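Local coordinates for Glyoxalase/bleomycin resistance protein/dioxygenase (Vibrio splendidus, PDB 2RK9), which is of unconfirmed function but belongs to the glyoxalase/bleomycin resistance protein/dioxygenase superfamily, whose members commonly bind small molecules or metals in a sheet-lined cavity, at residues V8-S19 / D46-G54; I114-V122 / Y128-I136. The protein carries 1 engineered substitution. All blocks are in the same frame, centred on the assembly; numbering follows the deposited sequence.

Contact 1 (V8-S19 / D46-G54); sequences VPELYCFDINVS and DGVDVMLEG
Glu10 and Met51 pair across a parallel bridge, their CB atoms side by side on one face of the sheet, and the side chain of Met51, a selenomethionine, also reaches Val8. CG of Met51 lies anti to its own carbonyl carbon (chi1 -69°), and a bend at chi3 swings the methyl CE onto CG1 of Val8, a tight 3.5 Å; the two side chains cross at about a right angle. The flexible selenoether lets a long residue bend over a short branched one. On the same face, Glu10 runs out extended (chi1 174°), while Glu53 bends at chi2, and Glu10 OE2 comes within 3.0 Å of Glu53 OE1. These are two acceptors, not a bond; Glu10 OE1 instead meets Arg131 and Asn76. The strands 8-12 and 48-53 are the first and last of the first beta-alpha-beta-beta-beta module expected of this superfamily, joined side by side in parallel. Four backbone bonds run between them: Met51 N gives to Pro9 O (2.9 Å), Leu11 N to Met51 O (2.7 Å), and the Glu53 and Cys13 amides continue the series. The other face is apolar. Leu52 CD2 meets Leu11 CD1 at 4.0 Å and Cys13 SG at 3.9 Å; the leucines suit this buried side, while Ile16 CD1 covers Leu52 CB (3.7 Å) from the start of helix 16-26. Just before Ile16, Asp15 is the helix N-cap, its OD1 accepting from Val18 N above the carboxylate plane, while Ser19 OG bonds to Asp126 of the second subunit.

Contact 2 (I114-V122 / Y128-I136); sequences IATQKQFMV and YLFRFCQDI. Engineered in segment 114-122: Met121 (natural residue Ile).
The guanidinium of Arg131 has the selenium of Met121 over one face, offset toward the rim, and the amide of Gln119 at its edge; its NH2 forms a salt bridge with Glu10 of strand 7-12. Met121 is an engineered selenomethionine, isoleucine in the natural protein; its CG also rests on Arg131 CG at 3.7 Å. At the edge, Gln119 NE2 stands 2.7 Å from Arg131 NH1, two donors, so this close approach is doubtful as modelled. Across the strand pair, on the opposite face, the rings of Phe120 and Phe132 lie side by side with planes 42° apart, CZ of Phe120 3.7 Å from CD2 of Phe132. Val122 CG1 comes to the edge of the Phe132 ring, at CE2 (3.6 Å). These apolar residues suit the buried side, where Phe120 meets Tyr88 and Phe132 meets Trp79, each edge-to-face. Strands 115-122 and 129-135 form the last hairpin of the modelled chain and supply the last two strands of the second beta-alpha-beta-beta-beta module, with 129-135 beside 75-80. Lys118–Gln134, Phe120–Phe132 and Val122–Phe130 are hydrogen-bonded pairs, each closed by two backbone bonds, such as Phe130 N to Val122 O at 2.9 Å. Gln117, extended from CG anti to N (chi1 177°), brings NE2 to 3.3 Å from Cys133 SG. Toward the open end, one water donates to both Thr116 O and Asp135 OD2.

Contact 1 and contact 2 lie on opposite sides of the chain's centre, their centres about 18 Å apart, within one mixed sheet: strand 75-80 runs between strands 7-12 and 129-135. They nevertheless touch through a salt bridge, Glu10 OE1 to Arg131 NH2 at 3.1 Å, which spans that intervening strand and joins the faces that carry Glu10 and Arg131. In this superfamily the concave face of the sheet, the one turned from the helices, commonly forms the pocket; Glu10 and Arg131 probably lie on it, consistent with a pocket lining. Both contacts also reach the second subunit: Tyr128 OH of one copy bonds to Tyr12 O of the other.

Contact 1 (V8-S19 / D46-G54)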
loop_
_atom_site.group_PDB
_atom_site.type_symbol
_atom_site.label_atom_id
_atom_site.label_comp_id
_atom_site.label_asym_id
_atom_site.label_seq_id
_atom_site.Cartn_x
_atom_site.Cartn_y
_atom_site.Cartn_z
ATOM N N VAL B 8 0.951 -5.052 3.454
ATOM C CA VAL B 8 2.314 -4.549 3.471
ATOM C C VAL B 8 2.729 -4.284 2.033
ATOM O O VAL B 8 2.863 -5.199 1.231
ATOM C CB VAL B 8 3.302 -5.562 4.110
ATOM C CG1 VAL B 8 4.708 -4.961 4.156
ATOM C CG2 VAL B 8 2.845 -5.923 5.524
ATOM N N PRO B 9 2.902 -3.011 1.685
ATOM C CA PRO B 9 3.302 -2.669 0.321
ATOM C C PRO B 9 4.740 -3.076 0.056
ATOM O O PRO B 9 5.600 -2.945 0.922
ATOM C CB PRO B 9 3.142 -1.150 0.284
ATOM C CG PRO B 9 2.112 -0.875 1.339
ATOM C CD PRO B 9 2.546 -1.801 2.443
ATOM N N GLU B 10 4.990 -3.598 -1.137
ATOM C CA GLU B 10 6.344 -3.948 -1.525
ATOM C C GLU B 10 6.640 -2.989 -2.664
ATOM O O GLU B 10 5.905 -2.940 -3.647
ATOM C CB GLU B 10 6.439 -5.393 -2.001
ATOM C CG GLU B 10 7.815 -5.741 -2.544
ATOM C CD GLU B 10 8.008 -7.228 -2.744
ATOM O OE1 GLU B 10 7.078 -7.877 -3.259
ATOM O OE2 GLU B 10 9.097 -7.738 -2.389
ATOM N N LEU B 11 7.714 -2.223 -2.522
ATOM C CA LEU B 11 8.075 -1.220 -3.517
ATOM C C LEU B 11 9.347 -1.523 -4.297
ATOM O O LEU B 11 10.376 -1.845 -3.712
ATOM C CB LEU B 11 8.257 0.130 -2.821
ATOM C CG LEU B 11 7.203 0.530 -1.789
ATOM C CD1 LEU B 11 7.621 1.842 -1.131
ATOM C CD2 LEU B 11 5.841 0.655 -2.460
ATOM N N TYR B 12 9.272 -1.405 -5.621
ATOM C CA TYR B 12 10.447 -1.607 -6.454
ATOM C C TYR B 12 11.285 -0.336 -6.325
ATOM O O TYR B 12 10.737 0.762 -6.294
ATOM C CB TYR B 12 10.075 -1.794 -7.925
ATOM C CG TYR B 12 11.306 -1.832 -8.807
ATOM C CD1 TYR B 12 12.164 -2.932 -8.784
ATOM C CD2 TYR B 12 11.668 -0.730 -9.589
ATOM C CE1 TYR B 12 13.352 -2.934 -9.508
ATOM C CE2 TYR B 12 12.852 -0.722 -10.316
ATOM C CZ TYR B 12 13.688 -1.827 -10.269
ATOM O OH TYR B 12 14.860 -1.824 -10.981
ATOM N N CYS B 13 12.605 -0.485 -6.261
ATOM C CA CYS B 13 13.495 0.664 -6.120
ATOM C C CYS B 13 14.585 0.669 -7.188
ATOM O O CYS B 13 15.208 -0.360 -7.450
ATOM C CB CYS B 13 14.160 0.664 -4.740
ATOM S SG CYS B 13 13.012 0.705 -3.326
ATOM N N PHE B 14 14.819 1.829 -7.796
ATOM C CA PHE B 14 15.853 1.943 -8.822
ATOM C C PHE B 14 17.216 1.603 -8.221
ATOM O O PHE B 14 17.994 0.861 -8.814
ATOM C CB PHE B 14 15.876 3.362 -9.399
ATOM C CG PHE B 14 14.620 3.734 -10.125
ATOM C CD1 PHE B 14 14.358 3.231 -11.392
ATOM C CD2 PHE B 14 13.694 4.582 -9.537
ATOM C CE1 PHE B 14 13.188 3.566 -12.064
ATOM C CE2 PHE B 14 12.516 4.926 -10.203
ATOM C CZ PHE B 14 12.265 4.419 -11.463
ATOM N N ASP B 15 17.495 2.161 -7.048
ATOM C CA ASP B 15 18.746 1.900 -6.329
ATOM C C ASP B 15 18.352 1.545 -4.896
ATOM O O ASP B 15 17.989 2.419 -4.108
ATOM C CB ASP B 15 19.640 3.143 -6.336
ATOM C CG ASP B 15 20.992 2.898 -5.688
ATOM O OD1 ASP B 15 21.035 2.258 -4.616
ATOM O OD2 ASP B 15 22.009 3.355 -6.242
ATOM N N ILE B 16 18.427 0.263 -4.557
ATOM C CA ILE B 16 18.030 -0.180 -3.228
ATOM C C ILE B 16 18.756 0.487 -2.064
ATOM O O ILE B 16 18.169 0.694 -1.004
ATOM C CB ILE B 16 18.177 -1.711 -3.076
ATOM C CG1 ILE B 16 17.533 -2.155 -1.762
ATOM C CG2 ILE B 16 19.646 -2.100 -3.071
ATOM C CD1 ILE B 16 16.063 -1.805 -1.660
ATOM N N ASN B 17 20.029 0.811 -2.243
ATOM C CA ASN B 17 20.794 1.449 -1.180
ATOM C C ASN B 17 20.285 2.860 -0.930
ATOM O O ASN B 17 20.180 3.303 0.217
ATOM C CB ASN B 17 22.286 1.476 -1.547
ATOM C CG ASN B 17 22.961 0.128 -1.337
ATOM O OD1 ASN B 17 23.996 -0.169 -1.940
ATOM N ND2 ASN B 17 22.381 -0.690 -0.466
ATOM N N VAL B 18 19.964 3.561 -2.012
ATOM C CA VAL B 18 19.455 4.921 -1.915
ATOM C C VAL B 18 18.093 4.948 -1.221
ATOM O O VAL B 18 17.848 5.778 -0.344
ATOM C CB VAL B 18 19.329 5.568 -3.320
ATOM C CG1 VAL B 18 18.583 6.904 -3.225
ATOM C CG2 VAL B 18 20.718 5.777 -3.916
ATOM N N SER B 19 17.211 4.037 -1.615
ATOM C CA SER B 19 15.882 3.980 -1.016
ATOM C C SER B 19 15.930 3.564 0.455
ATOM O O SER B 19 15.209 4.105 1.294
ATOM C CB SER B 19 14.999 3.022 -1.805
ATOM O OG SER B 19 14.869 3.480 -3.136
ATOM N N ASP B 46 7.425 1.994 13.783
ATOM C CA ASP B 46 6.522 1.784 14.902
ATOM C C ASP B 46 5.421 0.754 14.655
ATOM O O ASP B 46 4.274 0.943 15.054
ATOM C CB ASP B 46 5.905 3.113 15.333
ATOM C CG ASP B 46 6.949 4.100 15.811
ATOM O OD1 ASP B 46 7.823 3.697 16.604
ATOM O OD2 ASP B 46 6.902 5.273 15.398
ATOM N N GLY B 47 5.766 -0.346 13.995
ATOM C CA GLY B 47 4.777 -1.383 13.761
ATOM C C GLY B 47 4.121 -1.415 12.395
ATOM O O GLY B 47 3.452 -2.387 12.055
ATOM N N VAL B 48 4.286 -0.350 11.619
ATOM C CA VAL B 48 3.724 -0.291 10.279
ATOM C C VAL B 48 4.862 -0.707 9.350
ATOM O O VAL B 48 5.901 -0.058 9.306
ATOM C CB VAL B 48 3.241 1.127 9.945
ATOM C CG1 VAL B 48 2.437 1.102 8.657
ATOM C CG2 VAL B 48 2.384 1.658 11.084
ATOM N N ASP B 49 4.654 -1.792 8.613
ATOM C CA ASP B 49 5.697 -2.332 7.746
ATOM C C ASP B 49 5.641 -1.994 6.252
ATOM O O ASP B 49 4.577 -1.730 5.692
ATOM C CB ASP B 49 5.740 -3.860 7.888
ATOM C CG ASP B 49 5.837 -4.322 9.334
ATOM O OD1 ASP B 49 6.299 -3.546 10.200
ATOM O OD2 ASP B 49 5.470 -5.487 9.599
ATOM N N VAL B 50 6.815 -2.022 5.625
ATOM C CA VAL B 50 6.965 -1.777 4.196
ATOM C C VAL B 50 8.154 -2.602 3.701
ATOM O O VAL B 50 9.127 -2.808 4.430
ATOM C CB VAL B 50 7.248 -0.275 3.877
ATOM C CG1 VAL B 50 8.530 0.167 4.534
ATOM C CG2 VAL B 50 7.371 -0.062 2.360
HETATM N N MSE B 51 8.055 -3.087 2.467
HETATM C CA MSE B 51 9.127 -3.859 1.859
HETATM C C MSE B 51 9.729 -3.117 0.669
HETATM O O MSE B 51 9.008 -2.554 -0.155
HETATM C CB MSE B 51 8.617 -5.213 1.374
HETATM C CG MSE B 51 8.245 -6.168 2.469
HETATM SE SE MSE B 51 7.516 -7.780 1.709
HETATM C CE MSE B 51 5.641 -7.294 1.779
ATOM N N LEU B 52 11.056 -3.118 0.593
ATOM C CA LEU B 52 11.755 -2.484 -0.518
ATOM C C LEU B 52 12.449 -3.587 -1.311
ATOM O O LEU B 52 13.052 -4.493 -0.739
ATOM C CB LEU B 52 12.798 -1.481 -0.017
ATOM C CG LEU B 52 12.287 -0.327 0.846
ATOM C CD1 LEU B 52 13.460 0.589 1.202
ATOM C CD2 LEU B 52 11.191 0.451 0.110
ATOM N N GLU B 53 12.350 -3.513 -2.630
ATOM C CA GLU B 53 12.981 -4.509 -3.481
ATOM C C GLU B 53 13.675 -3.838 -4.658
ATOM O O GLU B 53 13.039 -3.139 -5.441
ATOM C CB GLU B 53 11.938 -5.502 -3.989
ATOM C CG GLU B 53 12.546 -6.597 -4.816
ATOM C CD GLU B 53 12.247 -7.976 -4.263
ATOM O OE1 GLU B 53 11.134 -8.476 -4.515
ATOM O OE2 GLU B 53 13.115 -8.548 -3.568
ATOM N N GLY B 54 14.984 -4.055 -4.770
ATOM C CA GLY B 54 15.744 -3.460 -5.857
ATOM C C GLY B 54 15.656 -4.274 -7.138
ATOM O O GLY B 54 16.294 -3.925 -8.138
#

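Contact 2 (I114-V122 / Y128-I136)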
loop_
_atom_site.group_PDB
_atom_site.type_symbol
_atom_site.label_atom_id
_atom_site.label_comp_id
_atom_site.label_asym_id
_atom_site.label_seq_id
_atom_site.Cartn_x
_atom_site.Cartn_y
_atom_site.Cartn_z
ATOM N N ILE B 114 8.548 -26.603 8.898
ATOM C CA ILE B 114 8.221 -25.992 7.611
ATOM C C ILE B 114 7.103 -24.949 7.729
ATOM O O ILE B 114 6.001 -25.255 8.200
ATOM C CB ILE B 114 7.804 -27.065 6.583
ATOM C CG1 ILE B 114 8.975 -28.016 6.319
ATOM C CG2 ILE B 114 7.382 -26.412 5.271
ATOM C CD1 ILE B 114 8.638 -29.148 5.373
ATOM N N ALA B 115 7.396 -23.720 7.304
ATOM C CA ALA B 115 6.419 -22.628 7.339
ATOM C C ALA B 115 5.867 -22.410 5.933
ATOM O O ALA B 115 6.621 -22.194 4.986
ATOM C CB ALA B 115 7.064 -21.353 7.844
ATOM N N THR B 116 4.546 -22.447 5.804
ATOM C CA THR B 116 3.903 -22.283 4.508
ATOM C C THR B 116 2.933 -21.111 4.445
ATOM O O THR B 116 2.265 -20.780 5.426
ATOM C CB THR B 116 3.128 -23.561 4.122
ATOM O OG1 THR B 116 4.001 -24.692 4.219
ATOM C CG2 THR B 116 2.600 -23.459 2.703
ATOM N N GLN B 117 2.865 -20.492 3.273
ATOM C CA GLN B 117 1.968 -19.374 3.034
ATOM C C GLN B 117 1.374 -19.510 1.637
ATOM O O GLN B 117 2.103 -19.600 0.646
ATOM C CB GLN B 117 2.725 -18.050 3.156
ATOM C CG GLN B 117 1.871 -16.831 2.858
ATOM C CD GLN B 117 2.641 -15.536 2.995
ATOM O OE1 GLN B 117 2.823 -15.019 4.098
ATOM N NE2 GLN B 117 3.104 -15.003 1.869
ATOM N N LYS B 118 0.051 -19.563 1.561
ATOM C CA LYS B 118 -0.611 -19.668 0.272
ATOM C C LYS B 118 -0.788 -18.253 -0.254
ATOM O O LYS B 118 -1.045 -17.334 0.521
ATOM C CB LYS B 118 -1.981 -20.327 0.415
ATOM C CG LYS B 118 -1.947 -21.811 0.726
ATOM C CD LYS B 118 -3.361 -22.364 0.802
ATOM C CE LYS B 118 -3.350 -23.853 1.038
ATOM N NZ LYS B 118 -4.727 -24.415 1.021
ATOM N N GLN B 119 -0.633 -18.074 -1.561
ATOM C CA GLN B 119 -0.804 -16.759 -2.165
ATOM C C GLN B 119 -1.109 -16.837 -3.641
ATOM O O GLN B 119 -0.804 -17.825 -4.307
ATOM C CB GLN B 119 0.455 -15.897 -2.003
ATOM C CG GLN B 119 1.677 -16.396 -2.779
ATOM C CD GLN B 119 2.943 -15.574 -2.497
ATOM O OE1 GLN B 119 3.426 -15.515 -1.363
ATOM N NE2 GLN B 119 3.474 -14.936 -3.531
ATOM N N PHE B 120 -1.721 -15.769 -4.134
ATOM C CA PHE B 120 -2.009 -15.625 -5.546
ATOM C C PHE B 120 -2.020 -14.127 -5.798
ATOM O O PHE B 120 -2.152 -13.340 -4.864
ATOM C CB PHE B 120 -3.336 -16.298 -5.943
ATOM C CG PHE B 120 -4.575 -15.525 -5.595
ATOM C CD1 PHE B 120 -5.122 -14.620 -6.501
ATOM C CD2 PHE B 120 -5.243 -15.760 -4.399
ATOM C CE1 PHE B 120 -6.323 -13.962 -6.222
ATOM C CE2 PHE B 120 -6.440 -15.110 -4.108
ATOM C CZ PHE B 120 -6.982 -14.211 -5.024
HETATM N N MSE B 121 -1.823 -13.730 -7.045
HETATM C CA MSE B 121 -1.820 -12.311 -7.359
HETATM C C MSE B 121 -2.888 -11.969 -8.366
HETATM O O MSE B 121 -3.178 -12.747 -9.272
HETATM C CB MSE B 121 -0.464 -11.877 -7.911
HETATM C CG MSE B 121 0.651 -11.848 -6.882
HETATM SE SE MSE B 121 2.332 -11.361 -7.666
HETATM C CE MSE B 121 1.963 -9.494 -7.987
ATOM N N VAL B 122 -3.471 -10.790 -8.204
ATOM C CA VAL B 122 -4.505 -10.339 -9.118
ATOM C C VAL B 122 -4.276 -8.886 -9.473
ATOM O O VAL B 122 -3.729 -8.124 -8.686
ATOM C CB VAL B 122 -5.919 -10.487 -8.498
ATOM C CG1 VAL B 122 -6.086 -9.544 -7.326
ATOM C CG2 VAL B 122 -6.978 -10.222 -9.549
ATOM N N TYR B 128 -3.504 -2.058 -10.623
ATOM C CA TYR B 128 -2.864 -2.362 -9.337
ATOM C C TYR B 128 -2.695 -3.859 -9.088
ATOM O O TYR B 128 -3.590 -4.654 -9.366
ATOM C CB TYR B 128 -3.669 -1.755 -8.187
ATOM C CG TYR B 128 -3.818 -0.260 -8.283
ATOM C CD1 TYR B 128 -2.714 0.584 -8.133
ATOM C CD2 TYR B 128 -5.063 0.319 -8.528
ATOM C CE1 TYR B 128 -2.850 1.958 -8.226
ATOM C CE2 TYR B 128 -5.203 1.698 -8.620
ATOM C CZ TYR B 128 -4.095 2.506 -8.468
ATOM O OH TYR B 128 -4.223 3.865 -8.564
ATOM N N LEU B 129 -1.539 -4.240 -8.555
ATOM C CA LEU B 129 -1.278 -5.642 -8.276
ATOM C C LEU B 129 -1.392 -5.951 -6.793
ATOM O O LEU B 129 -0.751 -5.302 -5.966
ATOM C CB LEU B 129 0.115 -6.026 -8.766
ATOM C CG LEU B 129 0.301 -6.038 -10.281
ATOM C CD1 LEU B 129 1.760 -6.327 -10.593
ATOM C CD2 LEU B 129 -0.605 -7.102 -10.904
ATOM N N PHE B 130 -2.224 -6.942 -6.476
ATOM C CA PHE B 130 -2.444 -7.386 -5.105
ATOM C C PHE B 130 -1.965 -8.823 -4.965
ATOM O O PHE B 130 -2.309 -9.684 -5.779
ATOM C CB PHE B 130 -3.937 -7.341 -4.754
ATOM C CG PHE B 130 -4.448 -5.971 -4.389
ATOM C CD1 PHE B 130 -4.830 -5.689 -3.082
ATOM C CD2 PHE B 130 -4.571 -4.977 -5.350
ATOM C CE1 PHE B 130 -5.329 -4.432 -2.736
ATOM C CE2 PHE B 130 -5.063 -3.725 -5.019
ATOM C CZ PHE B 130 -5.446 -3.447 -3.708
ATOM N N ARG B 131 -1.164 -9.081 -3.940
ATOM C CA ARG B 131 -0.691 -10.433 -3.681
ATOM C C ARG B 131 -1.375 -10.851 -2.388
ATOM O O ARG B 131 -0.943 -10.473 -1.299
ATOM C CB ARG B 131 0.826 -10.464 -3.490
ATOM C CG ARG B 131 1.382 -11.866 -3.288
ATOM C CD ARG B 131 2.617 -11.847 -2.408
ATOM N NE ARG B 131 3.681 -10.972 -2.906
ATOM C CZ ARG B 131 4.618 -11.348 -3.771
ATOM N NH1 ARG B 131 4.626 -12.586 -4.246
ATOM N NH2 ARG B 131 5.566 -10.495 -4.142
ATOM N N PHE B 132 -2.463 -11.603 -2.510
ATOM C CA PHE B 132 -3.195 -12.058 -1.334
ATOM C C PHE B 132 -2.449 -13.228 -0.714
ATOM O O PHE B 132 -2.010 -14.135 -1.422
ATOM C CB PHE B 132 -4.621 -12.446 -1.732
ATOM C CG PHE B 132 -5.471 -11.270 -2.118
ATOM C CD1 PHE B 132 -5.857 -10.339 -1.160
ATOM C CD2 PHE B 132 -5.841 -11.060 -3.446
ATOM C CE1 PHE B 132 -6.597 -9.217 -1.514
ATOM C CE2 PHE B 132 -6.582 -9.937 -3.808
ATOM C CZ PHE B 132 -6.957 -9.014 -2.840
ATOM N N CYS B 133 -2.300 -13.194 0.607
ATOM C CA CYS B 133 -1.565 -14.233 1.319
ATOM C C CYS B 133 -2.293 -14.738 2.550
ATOM O O CYS B 133 -2.949 -13.971 3.259
ATOM C CB CYS B 133 -0.210 -13.700 1.794
ATOM S SG CYS B 133 0.834 -12.913 0.570
ATOM N N GLN B 134 -2.147 -16.032 2.813
ATOM C CA GLN B 134 -2.733 -16.638 4.000
ATOM C C GLN B 134 -1.666 -17.533 4.622
ATOM O O GLN B 134 -1.147 -18.429 3.964
ATOM C CB GLN B 134 -3.941 -17.504 3.658
ATOM C CG GLN B 134 -4.675 -17.977 4.909
ATOM C CD GLN B 134 -5.500 -19.220 4.670
ATOM O OE1 GLN B 134 -6.266 -19.296 3.713
ATOM N NE2 GLN B 134 -5.347 -20.207 5.548
ATOM N N ASP B 135 -1.335 -17.290 5.882
ATOM C CA ASP B 135 -0.344 -18.108 6.561
ATOM C C ASP B 135 -0.969 -19.419 7.009
ATOM O O ASP B 135 -2.193 -19.539 7.091
ATOM C CB ASP B 135 0.205 -17.375 7.783
ATOM C CG ASP B 135 1.038 -16.179 7.414
ATOM O OD1 ASP B 135 0.487 -15.232 6.818
ATOM O OD2 ASP B 135 2.247 -16.183 7.712
ATOM N N ILE B 136 -0.119 -20.396 7.310
ATOM C CA ILE B 136 -0.563 -21.706 7.764
ATOM C C ILE B 136 -1.291 -22.429 6.647
ATOM O O ILE B 136 -2.466 -22.802 6.874
ATOM C CB ILE B 136 -1.514 -21.608 8.998
ATOM C CG1 ILE B 136 -0.929 -20.683 10.080
ATOM C CG2 ILE B 136 -1.744 -22.978 9.584
ATOM C CD1 ILE B 136 0.293 -21.204 10.786
HETATM O O HOH W 1 3.312 -18.824 7.762
#